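Local coordinates for cytolethal distending toxin subunit B (PDB 2F1N), which nicks DNA as the endonuclease subunit of a tripartite bacterial toxin, very probably damaging DNA in intoxicated cells and causing cell cycle arrest in G2/M, at residues G139-F144 with A177-I182; D118-L123 with P132-R137; R203-I208 with Y223-N228; T14-A19 with V48-V53. All blocks are in the same frame, centred on the assembly; numbering follows the deposited sequence.

Contact 1 (G139-F144 with A177-I182); sequences GNDAFF and ALNWMI
Asn140 and Asn179 begin a parallel pairing in which residues 141-144 run beside 179-182. Asn140 O accepts Asn179 N at 3.0 Å, and Asn179 O then receives Ala142 N at 2.8 Å. The alternation goes on through Met181 N to Ala142 O and Phe144 N to Met181 O. Asn140 CG lies anti to its backbone N (chi1 -160°), which carries the amide toward Leu178, whose CD2 packs 3.6 Å from Asn140 CA. On one face Asp141 lies alongside Asn179, its carboxylate nearly coplanar with the amide (26° apart) and its OD1 3.5 Å from Asn179 CB. Farther on, Met181 CB meets Phe143 CD1 at 4.0 Å. On the other face, little Ala142 CB sits 4.2 Å from Trp180 CB, a modest neighbour for a bulky indole that leads away. The two strands lie inside one sheet of the DNase I-like sandwich, joined by a crossover through helix 156-168. That helix receives Trp180 and Phe144, with the Trp180 and Phe167 rings meeting; Phe143 and Met181 instead touch Val18 of the opposing sheet. Asp12 OD2 accepts ND2 of both asparagines and comes close to Asp141 OD1, so these amide donors may offset the crowding of like charge. Ahead of the strands a water accepts a hydrogen bond from Asn140 ND2 (2.8 Å) and donates one to Ala177 O, while Trp180 NE1 is bonded to Ser229 OG.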
loop_
_atom_site.group_PDB
_atom_site.type_symbol
_atom_site.label_atom_id
_atom_site.label_comp_id
_atom_site.label_asym_id
_atom_site.label_seq_id
_atom_site.Cartn_x
_atom_site.Cartn_y
_atom_site.Cartn_z
ATOM N N GLY A 139 -11.708 5.561 9.295
ATOM C CA GLY A 139 -12.586 4.853 10.245
ATOM C C GLY A 139 -11.806 3.821 11.043
ATOM O O GLY A 139 -10.736 4.093 11.607
ATOM N N ASN A 140 -12.329 2.599 11.066
ATOM C CA ASN A 140 -11.760 1.540 11.872
ATOM C C ASN A 140 -10.734 0.665 11.143
ATOM O O ASN A 140 -10.377 -0.390 11.645
ATOM C CB ASN A 140 -12.931 0.653 12.291
ATOM C CG ASN A 140 -12.622 -0.163 13.470
ATOM O OD1 ASN A 140 -12.341 0.372 14.558
ATOM N ND2 ASN A 140 -12.703 -1.498 13.299
ATOM N N ASP A 141 -10.277 1.124 9.966
ATOM C CA ASP A 141 -9.392 0.341 9.111
ATOM C C ASP A 141 -8.139 1.155 8.771
ATOM O O ASP A 141 -8.229 2.363 8.606
ATOM C CB ASP A 141 -10.127 0.051 7.820
ATOM C CG ASP A 141 -11.399 -0.737 8.047
ATOM O OD1 ASP A 141 -11.322 -1.802 8.644
ATOM O OD2 ASP A 141 -12.498 -0.366 7.639
ATOM N N ALA A 142 -6.998 0.478 8.699
ATOM C CA ALA A 142 -5.754 1.144 8.371
ATOM C C ALA A 142 -5.142 0.437 7.169
ATOM O O ALA A 142 -5.155 -0.800 7.066
ATOM C CB ALA A 142 -4.812 1.085 9.588
ATOM N N PHE A 143 -4.513 1.226 6.274
ATOM C CA PHE A 143 -3.933 0.634 5.084
ATOM C C PHE A 143 -2.517 1.180 4.934
ATOM O O PHE A 143 -2.331 2.381 5.089
ATOM C CB PHE A 143 -4.754 1.087 3.878
ATOM C CG PHE A 143 -6.188 0.641 3.950
ATOM C CD1 PHE A 143 -6.553 -0.619 3.468
ATOM C CD2 PHE A 143 -7.145 1.462 4.530
ATOM C CE1 PHE A 143 -7.902 -1.057 3.546
ATOM C CE2 PHE A 143 -8.500 1.036 4.614
ATOM C CZ PHE A 143 -8.843 -0.207 4.110
ATOM N N PHE A 144 -1.552 0.271 4.703
ATOM C CA PHE A 144 -0.134 0.637 4.544
ATOM C C PHE A 144 0.362 0.276 3.170
ATOM O O PHE A 144 -0.110 -0.680 2.550
ATOM C CB PHE A 144 0.755 -0.093 5.561
ATOM C CG PHE A 144 0.556 0.384 6.993
ATOM C CD1 PHE A 144 -0.575 0.020 7.701
ATOM C CD2 PHE A 144 1.437 1.299 7.551
ATOM C CE1 PHE A 144 -0.783 0.487 9.049
ATOM C CE2 PHE A 144 1.265 1.772 8.856
ATOM C CZ PHE A 144 0.138 1.392 9.601
ATOM N N ALA A 177 -7.441 -2.263 18.301
ATOM C CA ALA A 177 -8.290 -3.194 17.574
ATOM C C ALA A 177 -8.645 -2.783 16.172
ATOM O O ALA A 177 -9.591 -3.312 15.595
ATOM C CB ALA A 177 -9.630 -3.498 18.427
ATOM N N LEU A 178 -7.906 -1.840 15.591
ATOM C CA LEU A 178 -8.143 -1.467 14.199
ATOM C C LEU A 178 -7.853 -2.654 13.277
ATOM O O LEU A 178 -6.965 -3.502 13.542
ATOM C CB LEU A 178 -7.238 -0.268 13.828
ATOM C CG LEU A 178 -7.520 1.088 14.526
ATOM C CD1 LEU A 178 -6.372 2.121 14.200
ATOM C CD2 LEU A 178 -8.919 1.688 14.141
ATOM N N ASN A 179 -8.621 -2.781 12.206
ATOM C CA ASN A 179 -8.289 -3.766 11.196
ATOM C C ASN A 179 -7.281 -3.150 10.260
ATOM O O ASN A 179 -7.552 -2.108 9.705
ATOM C CB ASN A 179 -9.536 -4.166 10.414
ATOM C CG ASN A 179 -10.545 -4.896 11.305
ATOM O OD1 ASN A 179 -10.204 -5.883 11.919
ATOM N ND2 ASN A 179 -11.775 -4.389 11.378
ATOM N N TRP A 180 -6.135 -3.800 10.102
ATOM C CA TRP A 180 -5.074 -3.235 9.237
ATOM C C TRP A 180 -4.777 -4.103 8.028
ATOM O O TRP A 180 -4.981 -5.342 8.042
ATOM C CB TRP A 180 -3.810 -2.949 10.040
ATOM C CG TRP A 180 -3.318 -4.021 10.989
ATOM C CD1 TRP A 180 -3.544 -4.054 12.338
ATOM C CD2 TRP A 180 -2.486 -5.158 10.695
ATOM N NE1 TRP A 180 -2.903 -5.130 12.900
ATOM C CE2 TRP A 180 -2.229 -5.816 11.931
ATOM C CE3 TRP A 180 -1.882 -5.677 9.511
ATOM C CZ2 TRP A 180 -1.441 -6.986 12.034
ATOM C CZ3 TRP A 180 -1.077 -6.844 9.619
ATOM C CH2 TRP A 180 -0.853 -7.470 10.872
ATOM N N MET A 181 -4.278 -3.457 6.956
ATOM C CA MET A 181 -3.903 -4.198 5.772
ATOM C C MET A 181 -2.603 -3.597 5.266
ATOM O O MET A 181 -2.528 -2.394 5.117
ATOM C CB MET A 181 -4.964 -4.092 4.678
ATOM C CG MET A 181 -4.602 -5.031 3.545
ATOM S SD MET A 181 -5.731 -5.021 2.142
ATOM C CE MET A 181 -7.277 -5.451 2.934
ATOM N N ILE A 182 -1.611 -4.448 5.047
ATOM C CA ILE A 182 -0.337 -3.995 4.461
ATOM C C ILE A 182 -0.310 -4.456 2.992
ATOM O O ILE A 182 -0.394 -5.660 2.696
ATOM C CB ILE A 182 0.851 -4.624 5.210
ATOM C CG1 ILE A 182 0.735 -4.432 6.750
ATOM C CG2 ILE A 182 2.155 -3.990 4.656
ATOM C CD1 ILE A 182 1.734 -5.260 7.584
HETATM O O HOH W 1 -12.312 -3.381 15.377
#

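Contact 2 (D118-L123 with P132-R137); sequences DEVFVL and PLLGIR
Pro132 comes up beside the end of the opposite strand, its CB 3.2 Å from Leu123 O; having no N-H, it is well suited to a place just ahead of the pairing. Leu133 exchanges both backbone bonds with Leu123, and their CB atoms meet at 3.9 Å on the face turned to helix 156-168. On the reverse face Leu134 carries CG anti to its backbone N, and chi2 (67°) then turns CD1 toward Val120 CG1. Phe121 N to Gly135 O and Gly135 N to Phe121 O are both 2.8 Å, the former donor well above the carbonyl plane. The Phe121 ring passes obliquely by Gly135, and its CE2 reaches Arg137 CB at 3.8 Å. Ile136 points to the other face, its CA-H resting on Glu119 O. At the open end of the hairpin Arg137 faces a classic beta bulge, Asp118 and Glu119 both opposite it: its O accepts Asp118 N at 2.8 Å and, weakly, Glu119 N. Asp118 CB lies over one guanidinium face; its OD2, bonded to Gly139 N, is 4.1 Å from Arg137 NH1 and well out of plane, a charge proximity only. A water accepts from NH1 and donates weakly to OD2. At the guanidinium edge, NE gives a nearly straight salt bridge (2.9 Å, 162°) to the anti lone pair of Glu119 OE1, the carboxylate turned 80° away. NH1 is separately bonded to Gly139 O. OE1 is held twice, by NE and by His175 NE2, which would be expected to favour the ionised carboxylate.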
loop_
_atom_site.group_PDB
_atom_site.type_symbol
_atom_site.label_atom_id
_atom_site.label_comp_id
_atom_site.label_asym_id
_atom_site.label_seq_id
_atom_site.Cartn_x
_atom_site.Cartn_y
_atom_site.Cartn_z
ATOM N N ASP A 118 -8.311 9.847 7.884
ATOM C CA ASP A 118 -8.564 10.356 9.248
ATOM C C ASP A 118 -7.300 10.554 10.054
ATOM O O ASP A 118 -7.214 11.438 10.927
ATOM C CB ASP A 118 -9.546 9.430 9.990
ATOM C CG ASP A 118 -10.890 9.364 9.267
ATOM O OD1 ASP A 118 -11.338 10.399 8.723
ATOM O OD2 ASP A 118 -11.573 8.333 9.168
ATOM N N GLU A 119 -6.326 9.699 9.784
ATOM C CA GLU A 119 -5.054 9.727 10.512
ATOM C C GLU A 119 -3.985 9.202 9.544
ATOM O O GLU A 119 -4.270 8.385 8.666
ATOM C CB GLU A 119 -5.161 8.856 11.794
ATOM C CG GLU A 119 -4.053 8.984 12.812
ATOM C CD GLU A 119 -4.364 8.268 14.119
ATOM O OE1 GLU A 119 -5.300 7.420 14.200
ATOM O OE2 GLU A 119 -3.634 8.565 15.062
ATOM N N VAL A 120 -2.779 9.733 9.684
ATOM C CA VAL A 120 -1.649 9.238 8.881
ATOM C C VAL A 120 -0.592 8.628 9.786
ATOM O O VAL A 120 -0.193 9.263 10.781
ATOM C CB VAL A 120 -1.032 10.370 8.064
ATOM C CG1 VAL A 120 0.073 9.761 7.075
ATOM C CG2 VAL A 120 -2.127 11.085 7.303
ATOM N N PHE A 121 -0.116 7.443 9.410
ATOM C CA PHE A 121 0.934 6.703 10.163
ATOM C C PHE A 121 2.255 6.667 9.360
ATOM O O PHE A 121 2.246 6.374 8.177
ATOM C CB PHE A 121 0.538 5.269 10.466
ATOM C CG PHE A 121 -0.758 5.148 11.204
ATOM C CD1 PHE A 121 -0.972 5.828 12.386
ATOM C CD2 PHE A 121 -1.795 4.397 10.667
ATOM C CE1 PHE A 121 -2.214 5.719 13.069
ATOM C CE2 PHE A 121 -3.029 4.317 11.336
ATOM C CZ PHE A 121 -3.215 4.959 12.530
ATOM N N VAL A 122 3.367 6.955 10.032
ATOM C CA VAL A 122 4.671 6.867 9.421
ATOM C C VAL A 122 5.546 6.087 10.391
ATOM O O VAL A 122 5.849 6.574 11.495
ATOM C CB VAL A 122 5.318 8.240 9.263
ATOM C CG1 VAL A 122 6.518 8.047 8.346
ATOM C CG2 VAL A 122 4.318 9.257 8.671
ATOM N N LEU A 123 5.917 4.874 10.001
ATOM C CA LEU A 123 6.744 4.010 10.831
ATOM C C LEU A 123 8.156 3.878 10.197
ATOM O O LEU A 123 8.321 3.843 8.969
ATOM C CB LEU A 123 6.077 2.636 11.039
ATOM C CG LEU A 123 4.546 2.672 11.352
ATOM C CD1 LEU A 123 4.010 1.297 11.608
ATOM C CD2 LEU A 123 4.168 3.587 12.526
ATOM N N PRO A 132 10.591 3.052 4.892
ATOM C CA PRO A 132 9.617 3.197 5.988
ATOM C C PRO A 132 8.317 2.522 5.626
ATOM O O PRO A 132 8.158 2.009 4.514
ATOM C CB PRO A 132 9.415 4.731 6.078
ATOM C CG PRO A 132 9.589 5.203 4.653
ATOM C CD PRO A 132 10.689 4.286 4.079
ATOM N N LEU A 133 7.379 2.502 6.584
ATOM C CA LEU A 133 5.981 2.128 6.336
ATOM C C LEU A 133 5.106 3.367 6.335
ATOM O O LEU A 133 5.171 4.117 7.254
ATOM C CB LEU A 133 5.504 1.183 7.454
ATOM C CG LEU A 133 6.083 -0.217 7.217
ATOM C CD1 LEU A 133 5.989 -1.073 8.486
ATOM C CD2 LEU A 133 5.402 -0.917 6.036
ATOM N N LEU A 134 4.303 3.566 5.298
ATOM C CA LEU A 134 3.419 4.729 5.259
ATOM C C LEU A 134 2.023 4.157 5.302
ATOM O O LEU A 134 1.725 3.263 4.530
ATOM C CB LEU A 134 3.661 5.508 3.969
ATOM C CG LEU A 134 2.607 6.533 3.494
ATOM C CD1 LEU A 134 2.584 7.693 4.493
ATOM C CD2 LEU A 134 2.948 7.011 2.049
ATOM N N GLY A 135 1.178 4.683 6.190
ATOM C CA GLY A 135 -0.184 4.153 6.297
ATOM C C GLY A 135 -1.213 5.262 6.508
ATOM O O GLY A 135 -0.861 6.357 6.966
ATOM N N ILE A 136 -2.489 4.964 6.182
ATOM C CA ILE A 136 -3.582 5.879 6.533
ATOM C C ILE A 136 -4.668 5.085 7.275
ATOM O O ILE A 136 -4.849 3.899 7.039
ATOM C CB ILE A 136 -4.200 6.572 5.289
ATOM C CG1 ILE A 136 -4.823 5.562 4.332
ATOM C CG2 ILE A 136 -3.055 7.416 4.567
ATOM C CD1 ILE A 136 -5.508 6.203 3.134
ATOM N N ARG A 137 -5.400 5.775 8.126
ATOM C CA ARG A 137 -6.574 5.188 8.783
ATOM C C ARG A 137 -7.809 5.868 8.212
ATOM O O ARG A 137 -7.831 7.107 8.093
ATOM C CB ARG A 137 -6.501 5.424 10.305
ATOM C CG ARG A 137 -7.733 4.776 11.047
ATOM C CD ARG A 137 -7.701 4.994 12.553
ATOM N NE ARG A 137 -7.677 6.422 12.913
ATOM C CZ ARG A 137 -8.760 7.227 12.927
ATOM N NH1 ARG A 137 -9.958 6.765 12.561
ATOM N NH2 ARG A 137 -8.633 8.516 13.259
HETATM O O HOH W 2 -12.338 8.263 12.096
#

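Contact 3 (R203-I208 with Y223-N228); sequences RASEII and YAVAGN
Ile207 and Tyr223 meet because their first torsions steer them together. Tyr223 CG stands between its backbone N and carbonyl carbon (chi1 49°), while Ile207 holds CG2 anti to its own N, which brings CG2 to 3.7 Å from Tyr223 CD1. On the opposite face Ile208 CG1 lies anti to the carbonyl carbon (chi1 -51°), and CD1 at the end of that branch rests on Ala226 CB at 3.7 Å; alanine leaves room for the longer chain. Glu206 adds its CG to the same methyl, 4.1 Å away. Beneath these contacts the strands run antiparallel. Glu206 and Ala226 form a hydrogen-bonded pair, with Glu206 N 2.8 Å from Ala226 O. Ile208 and Ala224 form another, with Ala224 N 3.1 Å from Ile208 O. Ser205 faces Gly227 with only 4.0 Å between their CA atoms, and Gly227, having no side chain, lets its CA come within 3.2 Å of Ala204 O. That carbonyl accepts Asn228 N at 3.1 Å. Strand 205-208 is an edge strand of its sheet and begins two residues after Arg203, the last residue of the nuclear localization signal. The polar ends are spent elsewhere: Ser205 OG on Val201 O, Glu206 OE2 on Ser235 N, Tyr223 OH on Arg188 O, Asn228 OD1 on Ala231 N and its ND2 on Asn179 OD1. The contact itself is therefore held by backbone hydrogen bonds and apolar branches, and its polar side chains tie the two strands to helix 199-203 (Ser205), nearby loops and strand 179-183.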
loop_
_atom_site.group_PDB
_atom_site.type_symbol
_atom_site.label_atom_id
_atom_site.label_comp_id
_atom_site.label_asym_id
_atom_site.label_seq_id
_atom_site.Cartn_x
_atom_site.Cartn_y
_atom_site.Cartn_z
ATOM N N ARG A 203 -1.055 -15.832 13.891
ATOM C CA ARG A 203 -2.393 -16.102 14.382
ATOM C C ARG A 203 -3.243 -14.856 14.312
ATOM O O ARG A 203 -4.476 -14.931 14.436
ATOM C CB ARG A 203 -2.342 -16.574 15.845
ATOM C CG ARG A 203 -1.758 -17.996 16.078
ATOM C CD ARG A 203 -2.066 -19.024 14.978
ATOM N NE ARG A 203 -1.279 -20.257 15.119
ATOM C CZ ARG A 203 -0.601 -20.843 14.134
ATOM N NH1 ARG A 203 -0.597 -20.322 12.906
ATOM N NH2 ARG A 203 0.083 -21.953 14.381
ATOM N N ALA A 204 -2.583 -13.714 14.113
ATOM C CA ALA A 204 -3.260 -12.426 14.099
ATOM C C ALA A 204 -3.342 -11.802 12.690
ATOM O O ALA A 204 -3.762 -10.652 12.555
ATOM C CB ALA A 204 -2.540 -11.438 15.078
ATOM N N SER A 205 -3.046 -12.592 11.661
ATOM C CA SER A 205 -3.107 -12.078 10.316
ATOM C C SER A 205 -3.352 -13.174 9.292
ATOM O O SER A 205 -3.308 -14.372 9.595
ATOM C CB SER A 205 -1.784 -11.351 9.965
ATOM O OG SER A 205 -0.723 -12.287 10.017
ATOM N N GLU A 206 -3.598 -12.763 8.057
ATOM C CA GLU A 206 -3.689 -13.708 6.939
ATOM C C GLU A 206 -3.031 -13.050 5.736
ATOM O O GLU A 206 -3.137 -11.830 5.534
ATOM C CB GLU A 206 -5.173 -14.028 6.639
ATOM C CG GLU A 206 -6.014 -12.825 6.291
ATOM C CD GLU A 206 -7.502 -13.132 6.164
ATOM O OE1 GLU A 206 -7.884 -14.317 6.293
ATOM O OE2 GLU A 206 -8.270 -12.169 5.898
ATOM N N ILE A 207 -2.353 -13.858 4.941
ATOM C CA ILE A 207 -1.745 -13.340 3.715
ATOM C C ILE A 207 -2.752 -13.528 2.592
ATOM O O ILE A 207 -3.307 -14.607 2.448
ATOM C CB ILE A 207 -0.411 -14.046 3.466
ATOM C CG1 ILE A 207 0.578 -13.688 4.613
ATOM C CG2 ILE A 207 0.158 -13.636 2.121
ATOM C CD1 ILE A 207 1.914 -14.343 4.488
ATOM N N ILE A 208 -3.015 -12.470 1.820
ATOM C CA ILE A 208 -3.951 -12.546 0.686
ATOM C C ILE A 208 -3.149 -12.315 -0.591
ATOM O O ILE A 208 -2.727 -11.199 -0.871
ATOM C CB ILE A 208 -5.110 -11.508 0.869
ATOM C CG1 ILE A 208 -5.733 -11.655 2.253
ATOM C CG2 ILE A 208 -6.231 -11.650 -0.204
ATOM C CD1 ILE A 208 -6.377 -10.393 2.742
ATOM N N TYR A 223 1.439 -8.367 -2.871
ATOM C CA TYR A 223 0.213 -8.921 -2.315
ATOM C C TYR A 223 -0.138 -8.177 -1.039
ATOM O O TYR A 223 0.376 -7.067 -0.817
ATOM C CB TYR A 223 0.393 -10.462 -2.128
ATOM C CG TYR A 223 1.650 -10.901 -1.423
ATOM C CD1 TYR A 223 1.684 -11.026 -0.032
ATOM C CD2 TYR A 223 2.814 -11.258 -2.152
ATOM C CE1 TYR A 223 2.871 -11.450 0.633
ATOM C CE2 TYR A 223 4.024 -11.651 -1.508
ATOM C CZ TYR A 223 4.030 -11.761 -0.136
ATOM O OH TYR A 223 5.172 -12.141 0.485
ATOM N N ALA A 224 -1.019 -8.752 -0.213
ATOM C CA ALA A 224 -1.532 -8.055 0.983
ATOM C C ALA A 224 -1.443 -8.922 2.228
ATOM O O ALA A 224 -1.533 -10.152 2.134
ATOM C CB ALA A 224 -2.982 -7.572 0.793
ATOM N N VAL A 225 -1.279 -8.278 3.395
ATOM C CA VAL A 225 -1.384 -8.985 4.690
ATOM C C VAL A 225 -2.448 -8.250 5.477
ATOM O O VAL A 225 -2.285 -7.072 5.749
ATOM C CB VAL A 225 -0.028 -8.981 5.473
ATOM C CG1 VAL A 225 -0.185 -9.772 6.802
ATOM C CG2 VAL A 225 1.145 -9.509 4.610
ATOM N N ALA A 226 -3.540 -8.929 5.845
ATOM C CA ALA A 226 -4.615 -8.328 6.642
ATOM C C ALA A 226 -4.478 -8.831 8.071
ATOM O O ALA A 226 -4.101 -9.990 8.293
ATOM C CB ALA A 226 -6.019 -8.745 6.083
ATOM N N GLY A 227 -4.721 -7.952 9.039
ATOM C CA GLY A 227 -4.562 -8.380 10.408
ATOM C C GLY A 227 -5.303 -7.532 11.419
ATOM O O GLY A 227 -5.928 -6.536 11.070
ATOM N N ASN A 228 -5.254 -7.964 12.680
ATOM C CA ASN A 228 -5.820 -7.222 13.779
ATOM C C ASN A 228 -5.048 -7.614 15.034
ATOM O O ASN A 228 -4.900 -8.816 15.345
ATOM C CB ASN A 228 -7.314 -7.554 13.973
ATOM C CG ASN A 228 -7.953 -6.656 14.976
ATOM O OD1 ASN A 228 -7.570 -6.612 16.169
ATOM N ND2 ASN A 228 -8.945 -5.884 14.511
#

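Contact 4 (T14-A19 with V48-V53); sequences TDFRVA and VDILAV
Ala19 presents a low spot between two larger neighbours: Leu51 CD1 settles 3.8 Å from its CB, and Val48 CG1 comes in at 4.1 Å. The small methyl leaves a hollow into which these two branches project. Val48 CG1 also meets the guanidinium obliquely, 3.9 Å from Arg17 NH2, where the two side chains cross at about a right angle. On the other face Val18 and Ile50 lie side by side, pointing the same way, with Val18 CG1 3.9 Å from Ile50 CB. Phe16 extends this apolar patch, its CD2 meeting Ile50 CD1 at 3.9 Å. Asp49 precedes the strand pairing. Its chi1 of -58° sets CG beside its own backbone N, and OD2 takes Arg17 N at 2.9 Å on the anti side while Asp49 N donates to Arg17 O at 2.8 Å. The residue thus grips Arg17 at both backbone polar atoms, before the regular parallel bonding through Ala19 and Ala52. Its other oxygen, OD1, is bonded to Asn114. Residues 18-19 and 50-53 belong to the two strands of a beta-alpha-beta unit: helix 31-42 packs on Val48 and Leu51, strand 257-261 flanks Val18, and Phe143 of the second sheet presses on Val18 and Ile50.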
loop_
_atom_site.group_PDB
_atom_site.type_symbol
_atom_site.label_atom_id
_atom_site.label_comp_id
_atom_site.label_asym_id
_atom_site.label_seq_id
_atom_site.Cartn_x
_atom_site.Cartn_y
_atom_site.Cartn_z
ATOM N N THR A 14 -13.903 -5.785 3.935
ATOM C CA THR A 14 -14.697 -6.177 2.764
ATOM C C THR A 14 -15.536 -5.078 2.110
ATOM O O THR A 14 -16.104 -5.305 1.055
ATOM C CB THR A 14 -15.574 -7.447 3.038
ATOM O OG1 THR A 14 -16.606 -7.139 3.979
ATOM C CG2 THR A 14 -14.753 -8.524 3.728
ATOM N N ASP A 15 -15.622 -3.903 2.726
ATOM C CA ASP A 15 -16.360 -2.783 2.138
ATOM C C ASP A 15 -15.513 -2.099 1.050
ATOM O O ASP A 15 -16.057 -1.397 0.182
ATOM C CB ASP A 15 -16.715 -1.738 3.211
ATOM C CG ASP A 15 -18.022 -2.054 3.953
ATOM O OD1 ASP A 15 -18.467 -3.225 3.989
ATOM O OD2 ASP A 15 -18.663 -1.169 4.551
ATOM N N PHE A 16 -14.193 -2.305 1.129
ATOM C CA PHE A 16 -13.211 -1.622 0.267
ATOM C C PHE A 16 -12.702 -2.501 -0.893
ATOM O O PHE A 16 -12.473 -3.696 -0.701
ATOM C CB PHE A 16 -11.978 -1.239 1.085
ATOM C CG PHE A 16 -12.230 -0.229 2.188
ATOM C CD1 PHE A 16 -12.790 -0.621 3.395
ATOM C CD2 PHE A 16 -11.876 1.108 2.013
ATOM C CE1 PHE A 16 -13.012 0.309 4.417
ATOM C CE2 PHE A 16 -12.088 2.055 3.021
ATOM C CZ PHE A 16 -12.662 1.658 4.225
ATOM N N ARG A 17 -12.497 -1.898 -2.072
ATOM C CA ARG A 17 -11.650 -2.493 -3.123
ATOM C C ARG A 17 -10.320 -1.764 -2.994
ATOM O O ARG A 17 -10.291 -0.541 -3.023
ATOM C CB ARG A 17 -12.207 -2.203 -4.514
ATOM C CG ARG A 17 -13.443 -2.976 -4.879
ATOM C CD ARG A 17 -13.962 -2.642 -6.275
ATOM N NE ARG A 17 -12.902 -2.475 -7.292
ATOM C CZ ARG A 17 -12.353 -3.484 -7.963
ATOM N NH1 ARG A 17 -12.770 -4.725 -7.732
ATOM N NH2 ARG A 17 -11.406 -3.268 -8.873
ATOM N N VAL A 18 -9.240 -2.517 -2.797
ATOM C CA VAL A 18 -7.929 -1.893 -2.662
ATOM C C VAL A 18 -6.980 -2.561 -3.655
ATOM O O VAL A 18 -7.306 -3.578 -4.285
ATOM C CB VAL A 18 -7.379 -1.996 -1.210
ATOM C CG1 VAL A 18 -8.413 -1.438 -0.177
ATOM C CG2 VAL A 18 -7.056 -3.429 -0.852
ATOM N N ALA A 19 -5.807 -1.973 -3.837
ATOM C CA ALA A 19 -4.810 -2.587 -4.734
ATOM C C ALA A 19 -3.416 -2.089 -4.409
ATOM O O ALA A 19 -3.230 -1.168 -3.616
ATOM C CB ALA A 19 -5.149 -2.228 -6.241
ATOM N N VAL A 48 -10.626 1.404 -7.709
ATOM C CA VAL A 48 -10.287 1.027 -6.329
ATOM C C VAL A 48 -10.376 2.238 -5.396
ATOM O O VAL A 48 -10.169 3.358 -5.846
ATOM C CB VAL A 48 -8.928 0.320 -6.235
ATOM C CG1 VAL A 48 -8.819 -0.786 -7.328
ATOM C CG2 VAL A 48 -7.788 1.301 -6.343
ATOM N N ASP A 49 -10.707 1.983 -4.127
ATOM C CA ASP A 49 -10.808 3.015 -3.078
ATOM C C ASP A 49 -9.433 3.430 -2.551
ATOM O O ASP A 49 -9.213 4.610 -2.263
ATOM C CB ASP A 49 -11.637 2.448 -1.931
ATOM C CG ASP A 49 -13.011 2.014 -2.398
ATOM O OD1 ASP A 49 -13.698 2.861 -3.049
ATOM O OD2 ASP A 49 -13.485 0.851 -2.208
ATOM N N ILE A 50 -8.534 2.455 -2.416
ATOM C CA ILE A 50 -7.198 2.731 -1.887
ATOM C C ILE A 50 -6.210 2.031 -2.800
ATOM O O ILE A 50 -6.369 0.852 -3.105
ATOM C CB ILE A 50 -7.067 2.251 -0.438
ATOM C CG1 ILE A 50 -7.937 3.165 0.453
ATOM C CG2 ILE A 50 -5.603 2.410 0.051
ATOM C CD1 ILE A 50 -8.334 2.601 1.720
ATOM N N LEU A 51 -5.216 2.778 -3.278
ATOM C CA LEU A 51 -4.108 2.197 -4.000
ATOM C C LEU A 51 -2.777 2.463 -3.246
ATOM O O LEU A 51 -2.408 3.619 -2.979
ATOM C CB LEU A 51 -4.008 2.794 -5.431
ATOM C CG LEU A 51 -2.805 2.358 -6.279
ATOM C CD1 LEU A 51 -2.860 0.832 -6.594
ATOM C CD2 LEU A 51 -2.704 3.224 -7.537
ATOM N N ALA A 52 -2.035 1.375 -2.983
ATOM C CA ALA A 52 -0.703 1.478 -2.426
ATOM C C ALA A 52 0.266 1.456 -3.600
ATOM O O ALA A 52 0.152 0.616 -4.510
ATOM C CB ALA A 52 -0.401 0.301 -1.460
ATOM N N VAL A 53 1.218 2.361 -3.561
ATOM C CA VAL A 53 2.203 2.484 -4.663
ATOM C C VAL A 53 3.633 2.375 -4.116
ATOM O O VAL A 53 3.962 2.967 -3.040
ATOM C CB VAL A 53 2.029 3.860 -5.389
ATOM C CG1 VAL A 53 2.957 3.941 -6.680
ATOM C CG2 VAL A 53 0.558 4.114 -5.757
#

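Overall arrangement
From the N terminus, contact 4 comes first: the chain leaves 14-19, passes through helix 31-42 and returns at 48-53. Contact 2 next closes the short hairpin loop between 118-123 and 132-137. Contact 1 then brings 177-182 back beside 139-144 after a helical excursion, and contact 3 pairs 203-208 with 223-228 across a mainly irregular loop. All four are in series, none nested or crossed. Contacts 2, 1 and 3 follow one another across the six-stranded sheet, the outer two centred about 17 Å apart. Contact 4 lies in the eight-stranded sheet and touches contact 1 alone, joining the two layers of the sandwich.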